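PDB 6OFT: probable zinc protease PqqL from Escherichia coli, which probably acts as a periplasmic zinc metalloendopeptidase of the M16 family, the chain here being the first half of the enzyme. Local coordinates for residues 236-241 and 427-432; 260-265 and 317-322; 164-169 and 312-317; 286-291 and 305-310. One frame throughout, in Å; residues are numbered along the deposited sequence.

How the contacts relate
All four contacts reach the five-stranded sheet of the second domain; contact 2 lies within it, and contact 3 ties its edge strand to the loop at 164-169, which falls in the part assigned to the M16 zinc-protease family. Contacts 1 and 2 lie about 9 Å apart between centres and share a salt bridge, Asp429 OD2 to Arg262 NE at 2.8 Å. Contacts 2 and 3 share Tyr317, and Met265 N reaches Asp316 O at 2.9 Å. Thr236 of contact 1 touches contact 3 through OG1, 2.8 Å from Asp316 OD1. Contact 4, about 15 Å from contact 2 between centres, adds a helix on the sheet. All lie away from the predicted zinc site of His54, His58 and Glu134.

Contact 1 of 4, residues 236-241 and 427-432; sequences TKAENH and NQDAFW
Asp429 OD1 accepts the backbone N-H of Glu239 at 2.8 Å, an almost straight bond (171° at the hydrogen) that arrives from above the carboxylate plane. Asp429 CG stands anti to its backbone N (chi1 -166°), which sets it 3.5 Å from Glu239 N, and Asp429 CA adds a CA-H...O contact to Glu239 O at 3.2 Å. Next to this pair the amides of Asn240 and Gln428 stack with planes only 3° apart, Gln428 NE2 lying 3.7 Å from Asn240 CG; flat polar groups suit this exposed margin. Behind Asp429, Asn427 OD1 takes the N-H of Asp429 at 2.8 Å in an Asx turn, shaping the backbone that presents the acid. The other oxygen, OD2, forms salt bridges with Arg243 and Arg262, which probably keep this buried carboxylate ionised. An alanine at Asp429 would probably leave the N-H of Glu239 without its acceptor and cost Arg262 and Arg243 a carboxylate partner, though Arg243 would keep Glu239. The contact thus joins the loop leading into strand 242-248 to the start of strand 430-436, two parallel neighbours in the sheet, with strand 256-264 on the other side of 430-436.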
# COMPACT_ATOMS: atom_id res chain seq x y z
N THR A 236 -9.83 -4.66 13.33
CA THR A 236 -10.01 -5.93 12.61
C THR A 236 -10.08 -7.06 13.64
O THR A 236 -9.34 -7.04 14.62
CB THR A 236 -8.90 -6.12 11.56
OG1 THR A 236 -8.91 -5.03 10.63
CG2 THR A 236 -9.03 -7.44 10.81
N LYS A 237 -11.00 -8.00 13.43
CA LYS A 237 -11.20 -9.12 14.35
C LYS A 237 -10.68 -10.39 13.69
O LYS A 237 -10.91 -10.61 12.49
CB LYS A 237 -12.69 -9.25 14.72
CG LYS A 237 -12.96 -10.23 15.88
CD LYS A 237 -14.45 -10.52 16.11
CE LYS A 237 -15.02 -11.59 15.19
NZ LYS A 237 -14.51 -12.95 15.50
N ALA A 238 -9.97 -11.24 14.45
CA ALA A 238 -9.44 -12.49 13.92
C ALA A 238 -10.57 -13.42 13.50
O ALA A 238 -11.65 -13.37 14.09
CB ALA A 238 -8.58 -13.18 14.96
N GLU A 239 -10.34 -14.23 12.47
CA GLU A 239 -11.29 -15.26 12.04
C GLU A 239 -10.53 -16.57 12.23
O GLU A 239 -9.74 -16.97 11.36
CB GLU A 239 -11.73 -15.07 10.58
CG GLU A 239 -12.84 -16.05 10.23
CD GLU A 239 -13.54 -15.68 8.95
OE1 GLU A 239 -13.17 -16.23 7.90
OE2 GLU A 239 -14.45 -14.81 9.00
N ASN A 240 -10.73 -17.20 13.39
CA ASN A 240 -10.05 -18.42 13.84
C ASN A 240 -10.62 -19.68 13.19
O ASN A 240 -11.12 -20.58 13.87
CB ASN A 240 -10.05 -18.47 15.37
CG ASN A 240 -9.37 -17.25 15.94
OD1 ASN A 240 -8.39 -16.75 15.38
ND2 ASN A 240 -9.89 -16.71 17.02
N HIS A 241 -10.49 -19.74 11.86
CA HIS A 241 -10.98 -20.80 11.00
C HIS A 241 -10.07 -20.90 9.80
O HIS A 241 -9.68 -19.87 9.24
CB HIS A 241 -12.41 -20.49 10.51
CG HIS A 241 -13.44 -20.50 11.60
ND1 HIS A 241 -14.05 -19.33 12.03
CD2 HIS A 241 -13.93 -21.55 12.31
CE1 HIS A 241 -14.89 -19.70 12.99
NE2 HIS A 241 -14.85 -21.02 13.19
N ASN A 427 -1.17 -19.88 14.08
CA ASN A 427 -2.21 -18.86 13.81
C ASN A 427 -3.40 -19.51 13.08
O ASN A 427 -3.22 -20.00 11.99
CB ASN A 427 -1.59 -17.63 13.15
CG ASN A 427 -2.53 -16.52 12.78
OD1 ASN A 427 -3.73 -16.65 12.91
ND2 ASN A 427 -1.98 -15.42 12.31
N GLN A 428 -4.55 -19.48 13.71
CA GLN A 428 -5.80 -20.07 13.20
C GLN A 428 -6.44 -19.24 12.07
O GLN A 428 -7.33 -19.74 11.38
CB GLN A 428 -6.82 -20.21 14.35
CG GLN A 428 -6.32 -20.94 15.58
CD GLN A 428 -7.34 -20.82 16.68
OE1 GLN A 428 -8.27 -21.62 16.78
NE2 GLN A 428 -7.20 -19.81 17.52
N ASP A 429 -6.01 -17.99 11.89
CA ASP A 429 -6.55 -17.13 10.85
C ASP A 429 -5.74 -17.32 9.58
O ASP A 429 -4.82 -16.57 9.28
CB ASP A 429 -6.68 -15.66 11.34
CG ASP A 429 -7.53 -14.77 10.47
OD1 ASP A 429 -8.00 -13.73 10.98
OD2 ASP A 429 -7.72 -15.11 9.27
N ALA A 430 -6.14 -18.35 8.86
CA ALA A 430 -5.42 -18.77 7.65
C ALA A 430 -6.31 -19.29 6.52
O ALA A 430 -7.42 -19.67 6.82
CB ALA A 430 -4.38 -19.79 7.99
N PHE A 431 -5.79 -19.30 5.30
CA PHE A 431 -6.49 -19.88 4.17
C PHE A 431 -5.53 -20.39 3.10
O PHE A 431 -4.51 -19.76 2.82
CB PHE A 431 -7.58 -18.94 3.59
CG PHE A 431 -7.11 -17.69 2.88
CD1 PHE A 431 -7.02 -16.48 3.56
CD2 PHE A 431 -6.85 -17.70 1.51
CE1 PHE A 431 -6.65 -15.31 2.89
CE2 PHE A 431 -6.45 -16.54 0.84
CZ PHE A 431 -6.38 -15.34 1.53
N TRP A 432 -5.88 -21.54 2.55
CA TRP A 432 -5.17 -22.18 1.41
C TRP A 432 -5.78 -21.67 0.12
O TRP A 432 -6.97 -21.56 0.05
CB TRP A 432 -5.26 -23.70 1.47
CG TRP A 432 -4.35 -24.30 2.48
CD1 TRP A 432 -4.68 -24.66 3.74
CD2 TRP A 432 -2.95 -24.56 2.33
NE1 TRP A 432 -3.58 -25.14 4.38
CE2 TRP A 432 -2.50 -25.09 3.55
CE3 TRP A 432 -2.04 -24.40 1.30
CZ2 TRP A 432 -1.18 -25.46 3.76
CZ3 TRP A 432 -0.74 -24.78 1.50
CH2 TRP A 432 -0.31 -25.29 2.72

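Contact 2 of 4, residues 260-265 and 317-322; sequences YYRLPM and YQSLFF
Tyr261 O is gripped by two donors from opposite faces of its plane: Ser319 OG at 2.8 Å and Leu320 N at 3.0 Å. The hydroxyl of Ser319, on a single carbon, reaches across to the partner strand and so supplements the antiparallel ladder, in which Tyr261 pairs with Leu320 and Leu263 with Gln318. The Leu263 N to Gln318 O bond is nearly straight, 2.8 Å and 170° at the hydrogen. Past the last hydrogen-bonded pair, Gln318 NE2 reaches Pro264 O at 3.1 Å. Gln318 CG stands between its backbone N and carbonyl carbon (chi1 69°), which brings it beside Leu263 CG, and the extended chain carries the amide on.

Phe321 CB sits over one face of the Tyr260 ring, 3.5 Å from its centroid, and the two rings are nearly parallel (28°) but strongly offset. On the opposite face Leu263 CD2 meets Leu320 CD1 at 3.8 Å. The flat ring of Tyr317 lies against the backbone of Leu263 and Pro264, Pro264 CA 4.0 Å from its centroid, while its OH donates to a water (2.7 Å) that donates to Arg262 O. An alanine at Tyr317 would probably uncover this Leu263-Pro264 backbone and cost the water its bond to the hydroxyl.

Strand 430-436 flanks 256-264 and strand 303-314 flanks 317-326; helix 148-160 packs against Tyr260 and Ser319, and Trp280 of helix 271-296 against Leu263, Gln318 and Leu320.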
# COMPACT_ATOMS: atom_id res chain seq x y z
N TYR A 260 -1.99 -18.33 3.15
CA TYR A 260 -2.10 -16.97 3.66
C TYR A 260 -2.41 -16.99 5.15
O TYR A 260 -3.30 -17.72 5.58
CB TYR A 260 -3.26 -16.24 2.97
CG TYR A 260 -3.00 -15.77 1.55
CD1 TYR A 260 -3.06 -16.66 0.48
CD2 TYR A 260 -2.82 -14.42 1.27
CE1 TYR A 260 -2.88 -16.23 -0.83
CE2 TYR A 260 -2.62 -13.98 -0.04
CZ TYR A 260 -2.62 -14.89 -1.09
OH TYR A 260 -2.42 -14.46 -2.38
N TYR A 261 -1.68 -16.20 5.90
CA TYR A 261 -1.93 -16.00 7.34
C TYR A 261 -2.38 -14.54 7.50
O TYR A 261 -1.91 -13.73 6.75
CB TYR A 261 -0.67 -16.27 8.17
CG TYR A 261 -0.28 -17.72 8.32
CD1 TYR A 261 -0.93 -18.55 9.20
CD2 TYR A 261 0.76 -18.25 7.59
CE1 TYR A 261 -0.58 -19.87 9.36
CE2 TYR A 261 1.13 -19.57 7.74
CZ TYR A 261 0.46 -20.39 8.62
OH TYR A 261 0.80 -21.69 8.79
N ARG A 262 -3.26 -14.23 8.42
CA ARG A 262 -3.70 -12.85 8.66
C ARG A 262 -3.31 -12.53 10.09
O ARG A 262 -3.52 -13.34 10.99
CB ARG A 262 -5.21 -12.66 8.44
CG ARG A 262 -5.73 -13.05 7.04
CD ARG A 262 -7.13 -12.50 6.77
NE ARG A 262 -8.01 -12.62 7.94
CZ ARG A 262 -8.91 -11.71 8.30
NH1 ARG A 262 -9.09 -10.61 7.56
NH2 ARG A 262 -9.64 -11.88 9.39
N LEU A 263 -2.72 -11.36 10.31
CA LEU A 263 -2.23 -10.99 11.65
C LEU A 263 -2.17 -9.47 11.85
O LEU A 263 -2.06 -8.76 10.85
CB LEU A 263 -0.83 -11.62 11.89
CG LEU A 263 0.33 -11.18 10.96
CD1 LEU A 263 1.65 -11.28 11.68
CD2 LEU A 263 0.38 -12.02 9.68
N PRO A 264 -2.14 -8.97 13.10
CA PRO A 264 -2.02 -7.51 13.30
C PRO A 264 -0.78 -6.92 12.66
O PRO A 264 0.25 -7.60 12.52
CB PRO A 264 -1.96 -7.37 14.83
CG PRO A 264 -2.68 -8.57 15.35
CD PRO A 264 -2.28 -9.67 14.40
N MET A 265 -0.89 -5.68 12.21
CA MET A 265 0.24 -4.99 11.62
C MET A 265 0.68 -3.89 12.58
O MET A 265 -0.12 -3.01 12.89
CB MET A 265 -0.12 -4.40 10.25
CG MET A 265 1.04 -3.69 9.60
SD MET A 265 0.68 -3.31 7.90
CE MET A 265 2.01 -4.19 7.09
N TYR A 317 -3.92 -4.18 10.16
CA TYR A 317 -3.75 -5.59 9.82
C TYR A 317 -3.02 -5.88 8.54
O TYR A 317 -3.08 -5.12 7.57
CB TYR A 317 -5.15 -6.26 9.77
CG TYR A 317 -5.38 -7.32 10.82
CD1 TYR A 317 -5.54 -6.97 12.16
CD2 TYR A 317 -5.52 -8.66 10.47
CE1 TYR A 317 -5.82 -7.93 13.13
CE2 TYR A 317 -5.80 -9.63 11.43
CZ TYR A 317 -5.94 -9.27 12.76
OH TYR A 317 -6.21 -10.22 13.72
N GLN A 318 -2.40 -7.06 8.52
CA GLN A 318 -1.64 -7.56 7.38
C GLN A 318 -1.87 -9.05 7.11
O GLN A 318 -2.36 -9.80 7.96
CB GLN A 318 -0.14 -7.32 7.62
CG GLN A 318 0.49 -8.19 8.73
CD GLN A 318 1.94 -7.87 8.96
OE1 GLN A 318 2.71 -7.75 8.01
NE2 GLN A 318 2.35 -7.72 10.21
N SER A 319 -1.45 -9.47 5.93
CA SER A 319 -1.40 -10.86 5.56
C SER A 319 -0.01 -11.23 5.15
O SER A 319 0.64 -10.51 4.38
CB SER A 319 -2.39 -11.21 4.46
OG SER A 319 -2.37 -12.62 4.26
N LEU A 320 0.46 -12.36 5.65
CA LEU A 320 1.73 -12.95 5.27
C LEU A 320 1.39 -14.21 4.49
O LEU A 320 0.73 -15.10 5.03
CB LEU A 320 2.56 -13.30 6.51
CG LEU A 320 3.76 -12.42 6.84
CD1 LEU A 320 3.32 -11.08 7.39
CD2 LEU A 320 4.61 -13.09 7.89
N PHE A 321 1.77 -14.27 3.21
CA PHE A 321 1.52 -15.46 2.40
C PHE A 321 2.79 -16.13 1.88
O PHE A 321 3.81 -15.48 1.67
CB PHE A 321 0.54 -15.18 1.26
CG PHE A 321 0.98 -14.22 0.18
CD1 PHE A 321 1.63 -14.68 -0.96
CD2 PHE A 321 0.68 -12.86 0.28
CE1 PHE A 321 2.03 -13.79 -1.96
CE2 PHE A 321 1.06 -11.98 -0.74
CZ PHE A 321 1.72 -12.45 -1.86
N PHE A 322 2.69 -17.44 1.62
CA PHE A 322 3.79 -18.26 1.09
C PHE A 322 3.26 -18.94 -0.15
O PHE A 322 2.33 -19.73 -0.07
CB PHE A 322 4.28 -19.27 2.14
CG PHE A 322 4.72 -18.61 3.43
CD1 PHE A 322 3.83 -18.45 4.49
CD2 PHE A 322 6.02 -18.14 3.59
CE1 PHE A 322 4.22 -17.81 5.67
CE2 PHE A 322 6.42 -17.51 4.78
CZ PHE A 322 5.52 -17.35 5.81
O HOH W 1 -6.15 -12.67 12.66

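Contact 3 of 4, residues 164-169 and 312-317; sequences TRNLDR and KIAPDY
Asn166 OD1 and Thr164 CG2 both touch the methyl of Ala314, and no hydrogen bond joins the two segments. The amide of Asn166 lies against the backbone at Ile313 and Ala314: OD1 is 3.6 Å from Ala314 CB, and ND2 is 3.7 Å from Ile313 O. Asn166 CG stands anti to the carbonyl carbon (chi1 -59°), which places it likewise 3.7 Å from Ile313 O. Asn166 OD1 also approaches Pro315 CD at 3.9 Å. Beside it the methyl of Thr164, CG2, meets Ala314 CB at 4.0 Å. The methyl of Ala314 fills the place between the two, and alanine gives a small apolar surface for both.

Threonine suits position 164 because its two branches do different work. While CG2 packs, OG1 accepts the N-H of Leu167 at 3.1 Å in an ST motif and also bonds to Leu161 O, which probably fixes the direction of the methyl.

On the other segment a classic beta bulge, Ile313 and Ala314 both facing Tyr317, closes the type I turn from Ala314 to Tyr317. This hairpin links strands 303-314 and 317-326, and it packs on the loop between helices 148-160 and 175-180, Tyr93 also touching Asn166 and Thr236 touching Ala314.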
# COMPACT_ATOMS: atom_id res chain seq x y z
N THR A 164 -13.04 -6.89 8.33
CA THR A 164 -12.45 -5.56 8.16
C THR A 164 -13.56 -4.61 7.70
O THR A 164 -14.51 -5.05 7.06
CB THR A 164 -11.32 -5.56 7.11
OG1 THR A 164 -11.87 -5.84 5.83
CG2 THR A 164 -10.21 -6.54 7.40
N ARG A 165 -13.42 -3.30 7.96
CA ARG A 165 -14.36 -2.31 7.43
C ARG A 165 -14.13 -2.20 5.89
O ARG A 165 -15.08 -1.94 5.14
CB ARG A 165 -14.17 -0.95 8.15
CG ARG A 165 -14.89 0.24 7.54
CD ARG A 165 -16.40 0.22 7.70
NE ARG A 165 -16.91 1.56 7.46
CZ ARG A 165 -18.12 1.99 7.82
NH1 ARG A 165 -18.97 1.17 8.42
NH2 ARG A 165 -18.47 3.25 7.59
N ASN A 166 -12.87 -2.45 5.44
CA ASN A 166 -12.40 -2.48 4.05
C ASN A 166 -13.25 -3.41 3.18
O ASN A 166 -13.46 -3.11 2.00
CB ASN A 166 -10.93 -2.94 4.00
CG ASN A 166 -10.01 -2.05 4.79
OD1 ASN A 166 -10.09 -1.99 6.02
ND2 ASN A 166 -9.13 -1.31 4.12
N LEU A 167 -13.74 -4.53 3.76
CA LEU A 167 -14.57 -5.50 3.05
C LEU A 167 -15.85 -4.81 2.49
O LEU A 167 -16.21 -5.02 1.34
CB LEU A 167 -14.93 -6.69 3.96
CG LEU A 167 -15.88 -7.79 3.40
CD1 LEU A 167 -15.19 -8.65 2.33
CD2 LEU A 167 -16.41 -8.69 4.53
N ASP A 168 -16.47 -3.95 3.29
CA ASP A 168 -17.71 -3.25 2.94
C ASP A 168 -17.51 -1.87 2.28
O ASP A 168 -18.51 -1.17 2.02
CB ASP A 168 -18.54 -3.10 4.22
CG ASP A 168 -18.92 -4.44 4.84
OD1 ASP A 168 -19.69 -5.18 4.20
OD2 ASP A 168 -18.44 -4.75 5.95
N ARG A 169 -16.25 -1.46 2.03
CA ARG A 169 -15.93 -0.12 1.54
C ARG A 169 -14.92 -0.06 0.38
O ARG A 169 -14.01 0.77 0.42
CB ARG A 169 -15.46 0.77 2.72
CG ARG A 169 -16.53 1.09 3.78
CD ARG A 169 -17.71 1.85 3.17
NE ARG A 169 -18.72 2.24 4.15
CZ ARG A 169 -19.74 1.47 4.52
NH1 ARG A 169 -19.87 0.25 4.02
NH2 ARG A 169 -20.63 1.92 5.39
N LYS A 312 -0.53 -5.19 3.38
CA LYS A 312 -1.46 -4.46 4.25
C LYS A 312 -2.87 -4.83 3.80
O LYS A 312 -3.15 -4.81 2.59
CB LYS A 312 -1.23 -2.94 4.11
CG LYS A 312 -2.23 -2.07 4.88
CD LYS A 312 -2.04 -0.60 4.54
CE LYS A 312 -3.24 0.23 4.93
NZ LYS A 312 -2.99 1.68 4.70
N ILE A 313 -3.77 -5.20 4.75
CA ILE A 313 -5.14 -5.58 4.40
C ILE A 313 -6.17 -4.61 5.00
O ILE A 313 -7.30 -4.54 4.54
CB ILE A 313 -5.47 -7.07 4.70
CG1 ILE A 313 -5.47 -7.38 6.22
CG2 ILE A 313 -4.52 -8.02 3.91
CD1 ILE A 313 -6.06 -8.76 6.61
N ALA A 314 -5.76 -3.87 6.05
CA ALA A 314 -6.58 -2.89 6.77
C ALA A 314 -5.60 -1.93 7.51
O ALA A 314 -4.41 -2.27 7.57
CB ALA A 314 -7.47 -3.63 7.77
N PRO A 315 -6.03 -0.76 8.08
CA PRO A 315 -5.04 0.11 8.78
C PRO A 315 -4.27 -0.57 9.92
O PRO A 315 -3.14 -0.19 10.19
CB PRO A 315 -5.90 1.28 9.31
CG PRO A 315 -7.12 1.29 8.42
CD PRO A 315 -7.38 -0.16 8.11
N ASP A 316 -4.86 -1.59 10.58
CA ASP A 316 -4.26 -2.29 11.72
C ASP A 316 -3.82 -3.74 11.43
O ASP A 316 -3.48 -4.45 12.36
CB ASP A 316 -5.29 -2.32 12.87
CG ASP A 316 -6.58 -3.09 12.56
OD1 ASP A 316 -6.83 -3.40 11.38
OD2 ASP A 316 -7.32 -3.39 13.52
N TYR A 317 -3.92 -4.18 10.16
CA TYR A 317 -3.75 -5.59 9.82
C TYR A 317 -3.02 -5.88 8.54
O TYR A 317 -3.08 -5.12 7.57
CB TYR A 317 -5.15 -6.26 9.77
CG TYR A 317 -5.38 -7.32 10.82
CD1 TYR A 317 -5.54 -6.97 12.16
CD2 TYR A 317 -5.52 -8.66 10.47
CE1 TYR A 317 -5.82 -7.93 13.13
CE2 TYR A 317 -5.80 -9.63 11.43
CZ TYR A 317 -5.94 -9.27 12.76
OH TYR A 317 -6.21 -10.22 13.72

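Contact 4 of 4, residues 286-291 and 305-310; sequences LFNQRL and GGTARS
A helix laid over the edge strand of a beta-sheet makes this contact: residues 286-291 run almost exactly antiparallel to residues 305-310 (173°), with the two axes 7.2 Å apart at closest. Asn288 clasps the backbone of Ala308 with both ends of its amide. OD1 accepts Ala308 N at 2.7 Å, in the carbonyl plane and on a lone pair, although the angle at the hydrogen is a bent 135°. ND2 donates to Ala308 O at 3.2 Å, with that oxygen close to the amide plane. Asparagine suits the place because one short, flat group carries both a donor and an acceptor, matching the N-H and C=O of a single strand residue.

Strand 303-314 is outermost in its sheet within this chain. It pairs with strand 317-326 along one side, as in the bond between Arg309 and Phe321, so the clasp by Asn288 serves backbone groups that this pairing does not use.

Apolar contacts lie beside the clasp. Phe287 CD1 rests 3.5 Å from Ala308 CB, approaching obliquely. Phe287 CG, anti to the backbone N (chi1 -179°), lies 4.0 Å from Ala308 CB, and the ring also meets Phe322 of the adjoining strand. One turn further along the helix, Leu291 CD2 comes within 3.6 Å of Gly306 CA. A beta carbon on Gly306 would point into that methyl at a clashing 2.8 Å, whereas glycine lets the leucine settle directly on the backbone.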
# COMPACT_ATOMS: atom_id res chain seq x y z
N LEU A 286 14.02 -14.91 4.26
CA LEU A 286 14.70 -16.20 4.46
C LEU A 286 13.99 -17.32 3.68
O LEU A 286 14.67 -18.13 3.05
CB LEU A 286 14.82 -16.52 5.95
CG LEU A 286 15.91 -15.76 6.72
CD1 LEU A 286 15.59 -15.75 8.20
CD2 LEU A 286 17.29 -16.37 6.50
N PHE A 287 12.64 -17.31 3.67
CA PHE A 287 11.83 -18.26 2.91
C PHE A 287 12.18 -18.13 1.42
O PHE A 287 12.48 -19.12 0.77
CB PHE A 287 10.33 -17.99 3.13
CG PHE A 287 9.43 -18.96 2.40
CD1 PHE A 287 9.08 -18.74 1.06
CD2 PHE A 287 8.94 -20.09 3.03
CE1 PHE A 287 8.24 -19.63 0.39
CE2 PHE A 287 8.12 -20.99 2.35
CZ PHE A 287 7.77 -20.75 1.04
N ASN A 288 12.15 -16.88 0.90
CA ASN A 288 12.47 -16.51 -0.49
C ASN A 288 13.85 -16.98 -0.88
O ASN A 288 14.01 -17.57 -1.95
CB ASN A 288 12.34 -14.99 -0.69
CG ASN A 288 10.91 -14.52 -0.67
OD1 ASN A 288 10.00 -15.34 -0.77
ND2 ASN A 288 10.66 -13.21 -0.53
N GLN A 289 14.84 -16.70 -0.01
CA GLN A 289 16.25 -17.08 -0.15
C GLN A 289 16.36 -18.59 -0.32
O GLN A 289 16.87 -19.04 -1.34
CB GLN A 289 17.07 -16.55 1.06
CG GLN A 289 18.55 -16.94 1.07
CD GLN A 289 19.35 -16.16 2.10
OE1 GLN A 289 19.64 -16.64 3.20
NE2 GLN A 289 19.74 -14.94 1.75
N ARG A 290 15.81 -19.38 0.63
CA ARG A 290 15.86 -20.84 0.57
C ARG A 290 15.24 -21.41 -0.69
O ARG A 290 15.89 -22.21 -1.35
CB ARG A 290 15.27 -21.51 1.82
CG ARG A 290 15.90 -22.88 2.04
CD ARG A 290 15.40 -23.56 3.27
NE ARG A 290 16.11 -23.11 4.46
CZ ARG A 290 15.80 -23.52 5.69
NH1 ARG A 290 14.83 -24.40 5.88
NH2 ARG A 290 16.47 -23.05 6.73
N LEU A 291 14.03 -20.95 -1.07
CA LEU A 291 13.36 -21.41 -2.30
C LEU A 291 14.20 -21.12 -3.56
O LEU A 291 14.33 -22.01 -4.40
CB LEU A 291 11.95 -20.82 -2.43
CG LEU A 291 11.07 -21.38 -3.56
CD1 LEU A 291 10.76 -22.87 -3.36
CD2 LEU A 291 9.79 -20.60 -3.69
N GLY A 305 8.64 -21.24 -9.85
CA GLY A 305 9.13 -20.26 -8.89
C GLY A 305 8.25 -20.18 -7.67
O GLY A 305 7.56 -21.14 -7.32
N GLY A 306 8.28 -19.03 -7.02
CA GLY A 306 7.48 -18.77 -5.83
C GLY A 306 8.01 -17.63 -5.00
O GLY A 306 9.13 -17.15 -5.24
N THR A 307 7.20 -17.17 -4.03
CA THR A 307 7.53 -16.04 -3.14
C THR A 307 6.80 -16.08 -1.80
O THR A 307 5.80 -16.77 -1.64
CB THR A 307 7.32 -14.69 -3.87
OG1 THR A 307 7.96 -13.65 -3.14
CG2 THR A 307 5.83 -14.34 -4.07
N ALA A 308 7.30 -15.32 -0.85
CA ALA A 308 6.71 -15.06 0.45
C ALA A 308 6.61 -13.53 0.48
O ALA A 308 7.52 -12.84 -0.02
CB ALA A 308 7.59 -15.56 1.57
N ARG A 309 5.50 -13.01 0.99
CA ARG A 309 5.28 -11.58 1.03
C ARG A 309 4.31 -11.21 2.13
O ARG A 309 3.46 -12.01 2.52
CB ARG A 309 4.69 -11.10 -0.31
CG ARG A 309 5.43 -9.93 -0.93
CD ARG A 309 4.61 -9.24 -2.00
NE ARG A 309 4.38 -10.09 -3.18
CZ ARG A 309 3.28 -10.06 -3.92
NH1 ARG A 309 2.28 -9.24 -3.61
NH2 ARG A 309 3.15 -10.87 -4.96
N SER A 310 4.43 -9.96 2.59
CA SER A 310 3.51 -9.36 3.53
C SER A 310 2.75 -8.28 2.77
O SER A 310 3.32 -7.59 1.92
CB SER A 310 4.25 -8.77 4.73
OG SER A 310 5.15 -7.74 4.36